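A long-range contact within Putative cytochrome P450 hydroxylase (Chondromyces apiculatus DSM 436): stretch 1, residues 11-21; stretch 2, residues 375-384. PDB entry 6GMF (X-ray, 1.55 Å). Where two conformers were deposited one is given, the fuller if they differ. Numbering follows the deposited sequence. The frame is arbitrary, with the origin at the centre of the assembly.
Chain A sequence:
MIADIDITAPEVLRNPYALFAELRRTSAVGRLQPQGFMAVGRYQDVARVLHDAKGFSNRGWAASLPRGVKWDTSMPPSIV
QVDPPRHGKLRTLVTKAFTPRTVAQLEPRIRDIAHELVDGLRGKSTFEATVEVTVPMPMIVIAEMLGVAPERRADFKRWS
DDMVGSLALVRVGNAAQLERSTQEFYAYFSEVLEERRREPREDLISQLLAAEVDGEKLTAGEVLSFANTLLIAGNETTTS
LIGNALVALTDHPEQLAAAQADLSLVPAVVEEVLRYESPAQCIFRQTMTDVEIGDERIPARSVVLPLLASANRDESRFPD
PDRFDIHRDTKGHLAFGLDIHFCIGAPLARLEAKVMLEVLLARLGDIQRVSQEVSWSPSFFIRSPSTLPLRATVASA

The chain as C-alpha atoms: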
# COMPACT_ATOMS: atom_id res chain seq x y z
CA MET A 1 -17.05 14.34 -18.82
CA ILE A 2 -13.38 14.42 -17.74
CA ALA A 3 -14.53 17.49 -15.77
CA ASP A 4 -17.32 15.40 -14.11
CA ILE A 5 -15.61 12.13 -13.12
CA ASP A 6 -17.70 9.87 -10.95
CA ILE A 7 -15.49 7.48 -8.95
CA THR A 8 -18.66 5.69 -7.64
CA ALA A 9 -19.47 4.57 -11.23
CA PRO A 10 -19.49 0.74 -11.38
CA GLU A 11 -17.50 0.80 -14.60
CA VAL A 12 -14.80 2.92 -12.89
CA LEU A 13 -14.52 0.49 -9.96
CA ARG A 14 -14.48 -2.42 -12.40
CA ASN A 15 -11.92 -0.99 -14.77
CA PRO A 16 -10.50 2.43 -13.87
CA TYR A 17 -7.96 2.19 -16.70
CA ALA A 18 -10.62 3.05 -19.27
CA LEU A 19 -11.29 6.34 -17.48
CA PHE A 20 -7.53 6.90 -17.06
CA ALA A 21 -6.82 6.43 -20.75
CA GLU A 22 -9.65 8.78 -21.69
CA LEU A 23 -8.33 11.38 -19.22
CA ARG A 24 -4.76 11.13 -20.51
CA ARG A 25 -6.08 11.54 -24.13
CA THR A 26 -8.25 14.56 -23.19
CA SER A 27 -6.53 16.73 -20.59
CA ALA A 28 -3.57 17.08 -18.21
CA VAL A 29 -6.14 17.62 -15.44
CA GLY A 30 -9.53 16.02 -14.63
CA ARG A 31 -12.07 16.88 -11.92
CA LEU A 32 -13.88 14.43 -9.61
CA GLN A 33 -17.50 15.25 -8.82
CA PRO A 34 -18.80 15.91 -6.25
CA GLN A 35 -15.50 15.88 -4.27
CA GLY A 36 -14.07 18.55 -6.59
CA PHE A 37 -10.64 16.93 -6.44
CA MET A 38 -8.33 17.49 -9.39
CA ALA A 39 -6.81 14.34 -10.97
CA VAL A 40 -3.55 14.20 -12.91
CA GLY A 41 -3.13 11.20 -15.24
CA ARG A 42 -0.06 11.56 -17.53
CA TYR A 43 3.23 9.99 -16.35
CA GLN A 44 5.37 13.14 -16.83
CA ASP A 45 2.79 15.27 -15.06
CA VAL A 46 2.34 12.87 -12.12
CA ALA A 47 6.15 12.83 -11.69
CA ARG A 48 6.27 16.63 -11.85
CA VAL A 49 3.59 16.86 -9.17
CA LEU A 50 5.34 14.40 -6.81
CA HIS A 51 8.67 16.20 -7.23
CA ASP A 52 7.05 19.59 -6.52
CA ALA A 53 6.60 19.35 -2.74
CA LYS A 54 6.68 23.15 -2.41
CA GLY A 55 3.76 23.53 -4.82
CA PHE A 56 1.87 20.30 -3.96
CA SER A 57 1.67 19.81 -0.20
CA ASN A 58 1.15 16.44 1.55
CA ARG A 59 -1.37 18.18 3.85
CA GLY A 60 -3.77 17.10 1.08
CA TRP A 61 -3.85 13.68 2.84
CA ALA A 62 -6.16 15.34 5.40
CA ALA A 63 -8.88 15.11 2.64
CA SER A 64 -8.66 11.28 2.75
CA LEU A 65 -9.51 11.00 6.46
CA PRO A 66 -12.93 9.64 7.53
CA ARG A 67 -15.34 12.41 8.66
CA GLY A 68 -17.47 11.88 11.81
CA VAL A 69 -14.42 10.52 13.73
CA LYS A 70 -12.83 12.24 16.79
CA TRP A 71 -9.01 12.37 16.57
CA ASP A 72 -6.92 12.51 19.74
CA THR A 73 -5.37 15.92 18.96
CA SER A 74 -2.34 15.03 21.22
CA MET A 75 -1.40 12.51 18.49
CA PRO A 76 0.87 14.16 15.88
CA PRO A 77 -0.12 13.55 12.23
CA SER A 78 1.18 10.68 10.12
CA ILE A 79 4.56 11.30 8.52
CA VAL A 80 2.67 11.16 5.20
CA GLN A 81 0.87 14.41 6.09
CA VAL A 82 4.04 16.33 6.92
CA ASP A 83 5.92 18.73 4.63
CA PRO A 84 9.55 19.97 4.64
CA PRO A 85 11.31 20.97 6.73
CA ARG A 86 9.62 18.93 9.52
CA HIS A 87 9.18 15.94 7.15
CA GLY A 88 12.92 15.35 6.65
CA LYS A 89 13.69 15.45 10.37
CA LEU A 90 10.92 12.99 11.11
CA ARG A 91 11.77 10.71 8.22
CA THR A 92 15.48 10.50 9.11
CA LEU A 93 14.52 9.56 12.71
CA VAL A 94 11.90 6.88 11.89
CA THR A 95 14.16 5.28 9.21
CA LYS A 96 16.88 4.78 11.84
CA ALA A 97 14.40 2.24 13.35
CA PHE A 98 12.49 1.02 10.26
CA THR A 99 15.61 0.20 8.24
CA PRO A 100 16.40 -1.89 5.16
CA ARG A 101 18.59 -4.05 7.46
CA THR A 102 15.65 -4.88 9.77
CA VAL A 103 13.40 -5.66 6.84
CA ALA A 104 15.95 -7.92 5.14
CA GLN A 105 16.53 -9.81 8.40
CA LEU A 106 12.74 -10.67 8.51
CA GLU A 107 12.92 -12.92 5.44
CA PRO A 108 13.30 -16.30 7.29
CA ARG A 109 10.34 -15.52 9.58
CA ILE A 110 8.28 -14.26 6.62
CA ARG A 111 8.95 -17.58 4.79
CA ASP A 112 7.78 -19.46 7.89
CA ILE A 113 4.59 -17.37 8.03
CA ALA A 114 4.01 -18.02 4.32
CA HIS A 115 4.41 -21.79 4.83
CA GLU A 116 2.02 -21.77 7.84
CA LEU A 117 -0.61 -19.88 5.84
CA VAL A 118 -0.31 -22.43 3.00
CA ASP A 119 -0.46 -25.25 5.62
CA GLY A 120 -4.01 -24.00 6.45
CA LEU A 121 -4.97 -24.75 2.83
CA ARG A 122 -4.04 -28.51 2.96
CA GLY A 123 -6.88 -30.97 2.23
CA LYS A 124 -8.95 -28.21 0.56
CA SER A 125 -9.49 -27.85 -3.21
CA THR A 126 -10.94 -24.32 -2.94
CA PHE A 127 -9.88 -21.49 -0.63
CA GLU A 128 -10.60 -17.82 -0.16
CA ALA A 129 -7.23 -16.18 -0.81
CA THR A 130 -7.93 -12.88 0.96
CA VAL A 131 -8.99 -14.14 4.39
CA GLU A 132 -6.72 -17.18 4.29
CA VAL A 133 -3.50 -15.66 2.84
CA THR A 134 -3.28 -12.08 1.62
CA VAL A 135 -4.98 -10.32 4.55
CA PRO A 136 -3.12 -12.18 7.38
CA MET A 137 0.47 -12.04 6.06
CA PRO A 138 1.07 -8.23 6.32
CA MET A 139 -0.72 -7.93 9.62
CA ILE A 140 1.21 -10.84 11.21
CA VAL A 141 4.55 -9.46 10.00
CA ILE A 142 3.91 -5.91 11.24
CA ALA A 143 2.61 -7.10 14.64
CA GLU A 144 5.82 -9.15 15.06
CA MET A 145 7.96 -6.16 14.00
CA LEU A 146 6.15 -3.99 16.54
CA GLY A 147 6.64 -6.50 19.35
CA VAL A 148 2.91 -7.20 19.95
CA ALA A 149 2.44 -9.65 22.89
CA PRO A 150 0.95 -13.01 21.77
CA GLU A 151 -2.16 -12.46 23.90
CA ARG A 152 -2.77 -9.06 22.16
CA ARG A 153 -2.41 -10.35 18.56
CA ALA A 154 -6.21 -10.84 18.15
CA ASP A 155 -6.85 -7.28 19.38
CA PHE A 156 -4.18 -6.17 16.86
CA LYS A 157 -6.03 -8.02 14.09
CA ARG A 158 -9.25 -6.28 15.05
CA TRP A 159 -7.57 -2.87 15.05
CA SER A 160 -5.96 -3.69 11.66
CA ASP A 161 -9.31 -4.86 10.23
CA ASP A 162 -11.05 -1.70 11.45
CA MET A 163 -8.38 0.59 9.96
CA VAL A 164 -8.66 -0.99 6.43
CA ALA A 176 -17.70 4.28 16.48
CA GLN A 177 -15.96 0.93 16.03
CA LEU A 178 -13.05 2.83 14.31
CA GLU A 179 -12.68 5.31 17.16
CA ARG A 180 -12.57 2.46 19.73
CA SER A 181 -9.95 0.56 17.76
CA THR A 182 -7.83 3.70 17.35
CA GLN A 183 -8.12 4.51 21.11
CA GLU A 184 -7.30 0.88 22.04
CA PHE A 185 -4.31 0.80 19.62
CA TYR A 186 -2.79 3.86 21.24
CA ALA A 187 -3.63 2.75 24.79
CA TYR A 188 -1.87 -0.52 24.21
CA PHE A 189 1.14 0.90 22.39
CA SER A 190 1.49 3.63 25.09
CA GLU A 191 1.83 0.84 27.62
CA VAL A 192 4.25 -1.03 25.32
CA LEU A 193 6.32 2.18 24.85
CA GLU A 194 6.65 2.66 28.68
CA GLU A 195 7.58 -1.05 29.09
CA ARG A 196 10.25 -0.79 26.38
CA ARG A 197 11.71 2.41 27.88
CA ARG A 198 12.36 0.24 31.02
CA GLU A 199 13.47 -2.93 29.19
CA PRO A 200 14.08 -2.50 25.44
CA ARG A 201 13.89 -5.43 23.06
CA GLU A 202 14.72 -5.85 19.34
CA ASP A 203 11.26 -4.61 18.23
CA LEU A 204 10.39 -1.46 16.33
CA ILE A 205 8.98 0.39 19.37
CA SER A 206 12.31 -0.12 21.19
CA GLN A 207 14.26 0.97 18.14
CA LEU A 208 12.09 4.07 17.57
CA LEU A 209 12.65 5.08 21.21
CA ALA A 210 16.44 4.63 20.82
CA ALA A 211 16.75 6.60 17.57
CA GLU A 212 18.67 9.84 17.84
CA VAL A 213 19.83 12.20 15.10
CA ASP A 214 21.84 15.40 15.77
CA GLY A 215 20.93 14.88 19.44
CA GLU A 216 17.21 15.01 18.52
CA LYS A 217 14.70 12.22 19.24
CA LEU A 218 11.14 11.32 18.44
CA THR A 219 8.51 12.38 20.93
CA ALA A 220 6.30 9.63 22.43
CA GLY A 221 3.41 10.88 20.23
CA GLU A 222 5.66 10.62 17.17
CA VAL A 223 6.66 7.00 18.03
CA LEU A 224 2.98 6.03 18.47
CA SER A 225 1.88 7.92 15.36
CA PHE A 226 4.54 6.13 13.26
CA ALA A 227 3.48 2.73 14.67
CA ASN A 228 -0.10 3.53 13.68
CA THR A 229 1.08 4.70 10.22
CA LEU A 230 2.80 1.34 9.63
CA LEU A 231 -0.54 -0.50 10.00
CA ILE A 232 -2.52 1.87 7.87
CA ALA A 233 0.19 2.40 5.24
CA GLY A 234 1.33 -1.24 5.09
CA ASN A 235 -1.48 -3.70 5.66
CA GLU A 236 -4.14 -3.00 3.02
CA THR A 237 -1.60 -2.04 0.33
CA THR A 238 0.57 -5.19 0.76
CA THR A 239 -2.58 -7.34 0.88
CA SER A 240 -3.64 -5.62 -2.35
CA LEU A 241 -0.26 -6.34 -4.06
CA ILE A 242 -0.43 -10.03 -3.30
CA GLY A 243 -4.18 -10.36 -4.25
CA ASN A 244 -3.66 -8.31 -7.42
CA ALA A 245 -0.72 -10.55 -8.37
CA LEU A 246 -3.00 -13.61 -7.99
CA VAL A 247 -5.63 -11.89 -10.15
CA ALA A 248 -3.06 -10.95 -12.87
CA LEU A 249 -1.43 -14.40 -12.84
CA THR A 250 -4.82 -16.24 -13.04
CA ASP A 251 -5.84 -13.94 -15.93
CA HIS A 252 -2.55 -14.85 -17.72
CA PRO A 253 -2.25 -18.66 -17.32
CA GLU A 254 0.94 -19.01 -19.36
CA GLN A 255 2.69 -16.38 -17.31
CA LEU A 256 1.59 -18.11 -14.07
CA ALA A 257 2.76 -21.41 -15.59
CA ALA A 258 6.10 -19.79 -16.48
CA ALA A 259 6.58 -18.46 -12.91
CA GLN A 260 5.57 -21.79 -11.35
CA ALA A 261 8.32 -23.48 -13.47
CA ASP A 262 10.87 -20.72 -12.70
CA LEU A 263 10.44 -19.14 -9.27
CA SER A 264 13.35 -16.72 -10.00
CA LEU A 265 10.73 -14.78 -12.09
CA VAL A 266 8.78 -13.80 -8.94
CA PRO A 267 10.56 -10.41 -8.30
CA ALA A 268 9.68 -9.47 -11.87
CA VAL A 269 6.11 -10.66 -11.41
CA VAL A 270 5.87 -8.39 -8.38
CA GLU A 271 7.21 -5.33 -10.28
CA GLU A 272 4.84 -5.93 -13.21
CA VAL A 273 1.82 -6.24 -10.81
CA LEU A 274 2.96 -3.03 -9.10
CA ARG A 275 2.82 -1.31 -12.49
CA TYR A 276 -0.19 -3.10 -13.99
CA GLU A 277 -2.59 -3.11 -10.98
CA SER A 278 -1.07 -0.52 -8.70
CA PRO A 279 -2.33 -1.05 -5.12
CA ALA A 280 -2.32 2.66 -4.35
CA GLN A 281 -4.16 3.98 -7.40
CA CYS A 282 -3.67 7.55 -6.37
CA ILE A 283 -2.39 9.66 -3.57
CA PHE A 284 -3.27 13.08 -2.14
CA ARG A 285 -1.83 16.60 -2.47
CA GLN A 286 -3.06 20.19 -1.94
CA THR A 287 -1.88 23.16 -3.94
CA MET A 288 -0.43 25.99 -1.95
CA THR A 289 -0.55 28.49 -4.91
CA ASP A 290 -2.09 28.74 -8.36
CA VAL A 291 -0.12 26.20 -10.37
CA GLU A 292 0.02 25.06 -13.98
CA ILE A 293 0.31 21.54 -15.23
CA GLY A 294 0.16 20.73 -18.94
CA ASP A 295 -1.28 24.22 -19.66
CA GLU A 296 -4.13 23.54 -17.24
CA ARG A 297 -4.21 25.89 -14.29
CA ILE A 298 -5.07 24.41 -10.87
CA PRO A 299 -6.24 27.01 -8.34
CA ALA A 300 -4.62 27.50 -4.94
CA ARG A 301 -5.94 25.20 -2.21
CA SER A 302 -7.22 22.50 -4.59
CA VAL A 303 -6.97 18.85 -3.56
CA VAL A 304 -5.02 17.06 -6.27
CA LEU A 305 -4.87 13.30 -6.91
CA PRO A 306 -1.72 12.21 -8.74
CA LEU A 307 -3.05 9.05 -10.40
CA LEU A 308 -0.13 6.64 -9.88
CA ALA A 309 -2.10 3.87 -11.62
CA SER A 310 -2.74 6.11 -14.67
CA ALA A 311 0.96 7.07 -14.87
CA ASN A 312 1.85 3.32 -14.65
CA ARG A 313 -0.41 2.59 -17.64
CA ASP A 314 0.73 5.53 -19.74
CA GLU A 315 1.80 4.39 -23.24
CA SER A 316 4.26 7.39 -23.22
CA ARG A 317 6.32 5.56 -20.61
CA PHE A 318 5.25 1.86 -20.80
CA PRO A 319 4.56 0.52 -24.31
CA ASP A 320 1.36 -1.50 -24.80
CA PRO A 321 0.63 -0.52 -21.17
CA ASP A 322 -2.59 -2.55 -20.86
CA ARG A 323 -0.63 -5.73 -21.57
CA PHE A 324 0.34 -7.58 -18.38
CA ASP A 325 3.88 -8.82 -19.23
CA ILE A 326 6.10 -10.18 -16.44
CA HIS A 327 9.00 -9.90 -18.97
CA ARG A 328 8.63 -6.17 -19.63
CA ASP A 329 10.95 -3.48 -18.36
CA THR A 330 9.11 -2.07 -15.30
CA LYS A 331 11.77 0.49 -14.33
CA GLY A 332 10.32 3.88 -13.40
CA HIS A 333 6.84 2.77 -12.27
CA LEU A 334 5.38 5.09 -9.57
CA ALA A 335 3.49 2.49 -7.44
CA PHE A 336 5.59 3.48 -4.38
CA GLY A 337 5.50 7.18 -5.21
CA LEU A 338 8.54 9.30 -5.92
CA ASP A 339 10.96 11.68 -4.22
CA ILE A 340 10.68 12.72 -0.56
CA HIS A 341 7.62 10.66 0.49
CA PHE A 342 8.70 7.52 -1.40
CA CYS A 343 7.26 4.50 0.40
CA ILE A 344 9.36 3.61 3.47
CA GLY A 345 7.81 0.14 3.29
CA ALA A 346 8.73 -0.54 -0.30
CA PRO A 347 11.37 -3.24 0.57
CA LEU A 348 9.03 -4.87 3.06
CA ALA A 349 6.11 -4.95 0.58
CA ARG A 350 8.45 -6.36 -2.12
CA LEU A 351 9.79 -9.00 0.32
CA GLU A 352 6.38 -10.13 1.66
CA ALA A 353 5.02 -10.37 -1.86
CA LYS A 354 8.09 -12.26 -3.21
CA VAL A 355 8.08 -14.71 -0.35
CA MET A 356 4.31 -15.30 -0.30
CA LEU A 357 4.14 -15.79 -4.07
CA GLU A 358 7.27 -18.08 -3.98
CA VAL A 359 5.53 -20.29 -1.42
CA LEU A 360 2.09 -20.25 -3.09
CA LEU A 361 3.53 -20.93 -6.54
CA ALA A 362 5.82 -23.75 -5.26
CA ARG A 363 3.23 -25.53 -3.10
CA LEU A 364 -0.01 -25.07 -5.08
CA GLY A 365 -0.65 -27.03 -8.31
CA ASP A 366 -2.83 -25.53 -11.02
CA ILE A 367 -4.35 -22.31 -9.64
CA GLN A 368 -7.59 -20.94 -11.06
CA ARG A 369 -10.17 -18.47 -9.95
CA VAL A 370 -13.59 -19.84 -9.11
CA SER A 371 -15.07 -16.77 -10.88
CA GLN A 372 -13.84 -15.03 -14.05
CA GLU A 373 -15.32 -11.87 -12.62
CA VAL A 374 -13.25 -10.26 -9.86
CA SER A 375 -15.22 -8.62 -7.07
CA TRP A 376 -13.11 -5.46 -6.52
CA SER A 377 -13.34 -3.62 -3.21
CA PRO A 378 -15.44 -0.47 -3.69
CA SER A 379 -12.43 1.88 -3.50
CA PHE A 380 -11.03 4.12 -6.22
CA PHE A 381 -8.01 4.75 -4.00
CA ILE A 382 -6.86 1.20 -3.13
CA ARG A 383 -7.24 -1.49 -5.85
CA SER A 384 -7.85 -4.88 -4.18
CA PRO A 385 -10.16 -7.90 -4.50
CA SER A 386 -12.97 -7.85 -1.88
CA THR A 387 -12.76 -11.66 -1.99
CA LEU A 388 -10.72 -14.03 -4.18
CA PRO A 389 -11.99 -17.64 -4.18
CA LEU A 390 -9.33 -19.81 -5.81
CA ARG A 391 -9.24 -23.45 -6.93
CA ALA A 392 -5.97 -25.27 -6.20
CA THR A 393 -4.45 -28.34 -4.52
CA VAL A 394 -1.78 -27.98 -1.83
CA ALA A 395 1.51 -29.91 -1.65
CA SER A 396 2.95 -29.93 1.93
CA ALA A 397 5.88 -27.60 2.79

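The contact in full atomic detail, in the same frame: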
# COMPACT_ATOMS: atom_id res chain seq x y z
N GLU A 11 -18.45 1.03 -13.57
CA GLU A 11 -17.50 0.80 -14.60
C GLU A 11 -16.12 1.31 -14.15
O GLU A 11 -15.12 0.76 -14.56
CB GLU A 11 -17.90 1.52 -15.89
N VAL A 12 -16.10 2.36 -13.33
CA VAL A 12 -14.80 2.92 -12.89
C VAL A 12 -14.17 1.98 -11.85
O VAL A 12 -12.94 1.79 -11.84
CB VAL A 12 -14.92 4.36 -12.36
CG1 VAL A 12 -13.59 4.84 -11.77
CG2 VAL A 12 -15.36 5.31 -13.46
N LEU A 13 -14.99 1.41 -10.98
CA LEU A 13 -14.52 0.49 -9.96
C LEU A 13 -14.08 -0.82 -10.63
O LEU A 13 -13.04 -1.43 -10.27
CB LEU A 13 -15.61 0.31 -8.90
CG LEU A 13 -15.75 1.40 -7.81
CD1 LEU A 13 -14.54 2.36 -7.73
CD2 LEU A 13 -17.04 2.20 -7.97
N ARG A 14 -14.77 -1.19 -11.71
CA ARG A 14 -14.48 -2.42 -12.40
C ARG A 14 -13.18 -2.30 -13.19
O ARG A 14 -12.37 -3.22 -13.16
CB ARG A 14 -15.59 -2.82 -13.38
CG ARG A 14 -15.24 -4.09 -14.13
CD ARG A 14 -16.21 -4.41 -15.24
NE ARG A 14 -16.15 -3.45 -16.34
CZ ARG A 14 -15.26 -3.42 -17.34
NH1 ARG A 14 -14.24 -4.28 -17.38
NH2 ARG A 14 -15.41 -2.53 -18.30
N ASN A 15 -13.03 -1.18 -13.93
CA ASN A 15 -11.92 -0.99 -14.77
C ASN A 15 -11.61 0.49 -14.85
O ASN A 15 -11.97 1.18 -15.79
CB ASN A 15 -12.12 -1.58 -16.17
CG ASN A 15 -10.97 -1.25 -17.10
OD1 ASN A 15 -9.85 -0.98 -16.64
ND2 ASN A 15 -11.24 -1.14 -18.39
N PRO A 16 -10.83 1.01 -13.89
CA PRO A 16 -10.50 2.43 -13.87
C PRO A 16 -9.58 2.85 -15.03
O PRO A 16 -9.48 4.03 -15.35
CB PRO A 16 -9.82 2.60 -12.49
CG PRO A 16 -9.22 1.24 -12.24
CD PRO A 16 -10.23 0.26 -12.79
N TYR A 17 -8.93 1.89 -15.68
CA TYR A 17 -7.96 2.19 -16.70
C TYR A 17 -8.59 2.74 -17.97
O TYR A 17 -7.91 3.42 -18.78
CB TYR A 17 -7.09 0.95 -16.97
CG TYR A 17 -6.48 0.44 -15.70
CD1 TYR A 17 -5.44 1.14 -15.13
CD2 TYR A 17 -7.01 -0.64 -15.01
CE1 TYR A 17 -4.90 0.75 -13.93
CE2 TYR A 17 -6.47 -1.07 -13.82
CZ TYR A 17 -5.43 -0.34 -13.26
OH TYR A 17 -4.83 -0.72 -12.09
N ALA A 18 -9.90 2.48 -18.14
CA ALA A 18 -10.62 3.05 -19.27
C ALA A 18 -10.79 4.57 -19.08
O ALA A 18 -10.44 5.38 -19.97
CB ALA A 18 -11.93 2.31 -19.43
N LEU A 19 -11.25 4.95 -17.88
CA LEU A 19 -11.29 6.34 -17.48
C LEU A 19 -9.89 6.97 -17.62
O LEU A 19 -9.78 8.08 -18.14
CB LEU A 19 -11.81 6.46 -16.05
CG LEU A 19 -11.58 7.82 -15.38
CD1 LEU A 19 -12.46 8.89 -15.99
CD2 LEU A 19 -11.79 7.74 -13.88
N PHE A 20 -8.86 6.29 -17.10
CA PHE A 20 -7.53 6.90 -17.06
C PHE A 20 -7.05 7.20 -18.49
O PHE A 20 -6.46 8.21 -18.74
CB PHE A 20 -6.53 6.04 -16.29
CG PHE A 20 -6.87 5.81 -14.82
CD1 PHE A 20 -7.67 6.69 -14.09
CD2 PHE A 20 -6.35 4.72 -14.16
CE1 PHE A 20 -7.92 6.47 -12.75
CE2 PHE A 20 -6.61 4.49 -12.83
CZ PHE A 20 -7.38 5.39 -12.11
N ALA A 21 -7.26 6.25 -19.41
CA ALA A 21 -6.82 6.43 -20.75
C ALA A 21 -7.56 7.59 -21.41
O ALA A 21 -6.96 8.33 -22.12
CB ALA A 21 -7.05 5.17 -21.53
N SER A 375 -14.50 -9.54 -7.91
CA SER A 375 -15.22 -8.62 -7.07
C SER A 375 -14.17 -7.69 -6.46
O SER A 375 -13.49 -8.10 -5.52
CB SER A 375 -16.01 -9.30 -5.97
N TRP A 376 -14.02 -6.49 -7.05
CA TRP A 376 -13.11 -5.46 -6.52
C TRP A 376 -13.74 -4.73 -5.33
O TRP A 376 -14.94 -4.41 -5.35
CB TRP A 376 -12.74 -4.46 -7.60
CG TRP A 376 -12.00 -5.09 -8.73
CD1 TRP A 376 -12.46 -5.43 -9.97
CD2 TRP A 376 -10.63 -5.50 -8.70
NE1 TRP A 376 -11.48 -6.03 -10.70
CE2 TRP A 376 -10.33 -6.07 -9.95
CE3 TRP A 376 -9.63 -5.44 -7.72
CZ2 TRP A 376 -9.07 -6.59 -10.24
CZ3 TRP A 376 -8.37 -5.89 -8.03
CH2 TRP A 376 -8.10 -6.48 -9.26
N SER A 377 -12.92 -4.43 -4.32
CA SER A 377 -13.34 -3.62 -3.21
C SER A 377 -13.81 -2.27 -3.73
O SER A 377 -13.20 -1.70 -4.63
CB SER A 377 -12.22 -3.47 -2.22
OG SER A 377 -11.91 -4.73 -1.63
N PRO A 378 -14.88 -1.69 -3.16
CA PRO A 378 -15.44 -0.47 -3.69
C PRO A 378 -14.60 0.75 -3.25
O PRO A 378 -15.05 1.58 -2.45
CB PRO A 378 -16.87 -0.51 -3.09
CG PRO A 378 -16.68 -1.17 -1.76
CD PRO A 378 -15.61 -2.21 -1.99
N SER A 379 -13.35 0.79 -3.74
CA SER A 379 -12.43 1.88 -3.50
C SER A 379 -11.74 2.24 -4.82
O SER A 379 -11.21 1.37 -5.55
CB SER A 379 -11.45 1.55 -2.39
OG SER A 379 -10.52 2.62 -2.18
N PHE A 380 -11.79 3.52 -5.14
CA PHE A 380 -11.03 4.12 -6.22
C PHE A 380 -9.55 4.24 -5.84
O PHE A 380 -8.68 4.23 -6.72
CB PHE A 380 -11.54 5.55 -6.46
CG PHE A 380 -10.86 6.29 -7.57
CD1 PHE A 380 -11.07 5.92 -8.89
CD2 PHE A 380 -10.07 7.40 -7.31
CE1 PHE A 380 -10.49 6.63 -9.93
CE2 PHE A 380 -9.51 8.12 -8.36
CZ PHE A 380 -9.69 7.73 -9.67
N PHE A 381 -9.32 4.36 -4.54
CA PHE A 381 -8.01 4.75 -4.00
C PHE A 381 -7.10 3.55 -3.84
O PHE A 381 -5.92 3.68 -4.18
CB PHE A 381 -8.20 5.51 -2.69
CG PHE A 381 -9.04 6.74 -2.93
CD1 PHE A 381 -8.47 7.90 -3.43
CD2 PHE A 381 -10.42 6.69 -2.77
CE1 PHE A 381 -9.25 9.02 -3.69
CE2 PHE A 381 -11.19 7.82 -3.01
CZ PHE A 381 -10.61 8.97 -3.50
N ILE A 382 -7.62 2.44 -3.29
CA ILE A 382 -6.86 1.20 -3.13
C ILE A 382 -7.53 0.15 -4.00
O ILE A 382 -8.73 -0.14 -3.81
CB ILE A 382 -6.84 0.75 -1.67
CG1 ILE A 382 -6.18 1.79 -0.77
CG2 ILE A 382 -6.10 -0.58 -1.54
CD1 ILE A 382 -4.71 1.90 -1.00
N ARG A 383 -6.76 -0.46 -4.90
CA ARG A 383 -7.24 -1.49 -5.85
C ARG A 383 -6.96 -2.88 -5.25
O ARG A 383 -5.78 -3.26 -5.12
CB ARG A 383 -6.52 -1.29 -7.19
CG ARG A 383 -6.88 -2.32 -8.24
CD ARG A 383 -8.09 -1.88 -9.00
NE ARG A 383 -8.18 -2.56 -10.31
CZ ARG A 383 -9.28 -2.90 -10.97
NH1 ARG A 383 -10.46 -2.52 -10.55
NH2 ARG A 383 -9.18 -3.61 -12.08
N SER A 384 -8.00 -3.60 -4.83
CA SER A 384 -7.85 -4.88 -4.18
C SER A 384 -9.11 -5.71 -4.37
O SER A 384 -10.20 -5.17 -4.39
CB SER A 384 -7.56 -4.71 -2.72
OG SER A 384 -8.73 -4.31 -2.02

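Stretch 1 is helical at 11-14, breaks at Asn15 (phi/psi -149/85), and resumes as a second helix that Asn15 caps: its OD1 accepts from Tyr17 N at 3.2 Å. Stretch 2 has no regular helix or strand, but it folds back on itself, Ser377 N donating to Ser384 O at 2.8 Å. The nearest pair of CA atoms across the contact is Leu13 CA and Phe380 CA, 6.3 Å apart, and 433 Å² is buried in all.

The polar part of the contact centres on Arg383, whose CA-to-CB bond points toward stretch 1. Carbonyls at the end of the first helix lack the next turn's amide donors, and the guanidinium reaches them edge-on. Arg383 NH1 and NH2 each make a weak hydrogen bond to Arg14 O, at 3.3 and 3.4 Å; Arg383 NH1 also lies 2.8 Å from Leu13 O. Pro16 CD covers one guanidinium face, 3.6 Å from Arg383 NH1, while Arg383 NH2 sits at the edge of the Tyr17 ring, 4.1 Å from Tyr17 CE2.

The apolar part is built on Phe380, buried with chi1 at -179° (t). Phe380 CD1 meets Val12 CG1 at 4.0 Å, and Phe380 CZ meets the edge of the Phe20 ring at Phe20 CE1, 3.8 Å away. Leu13 CD1 packs against backbone, 4.0 Å from Phe380 N.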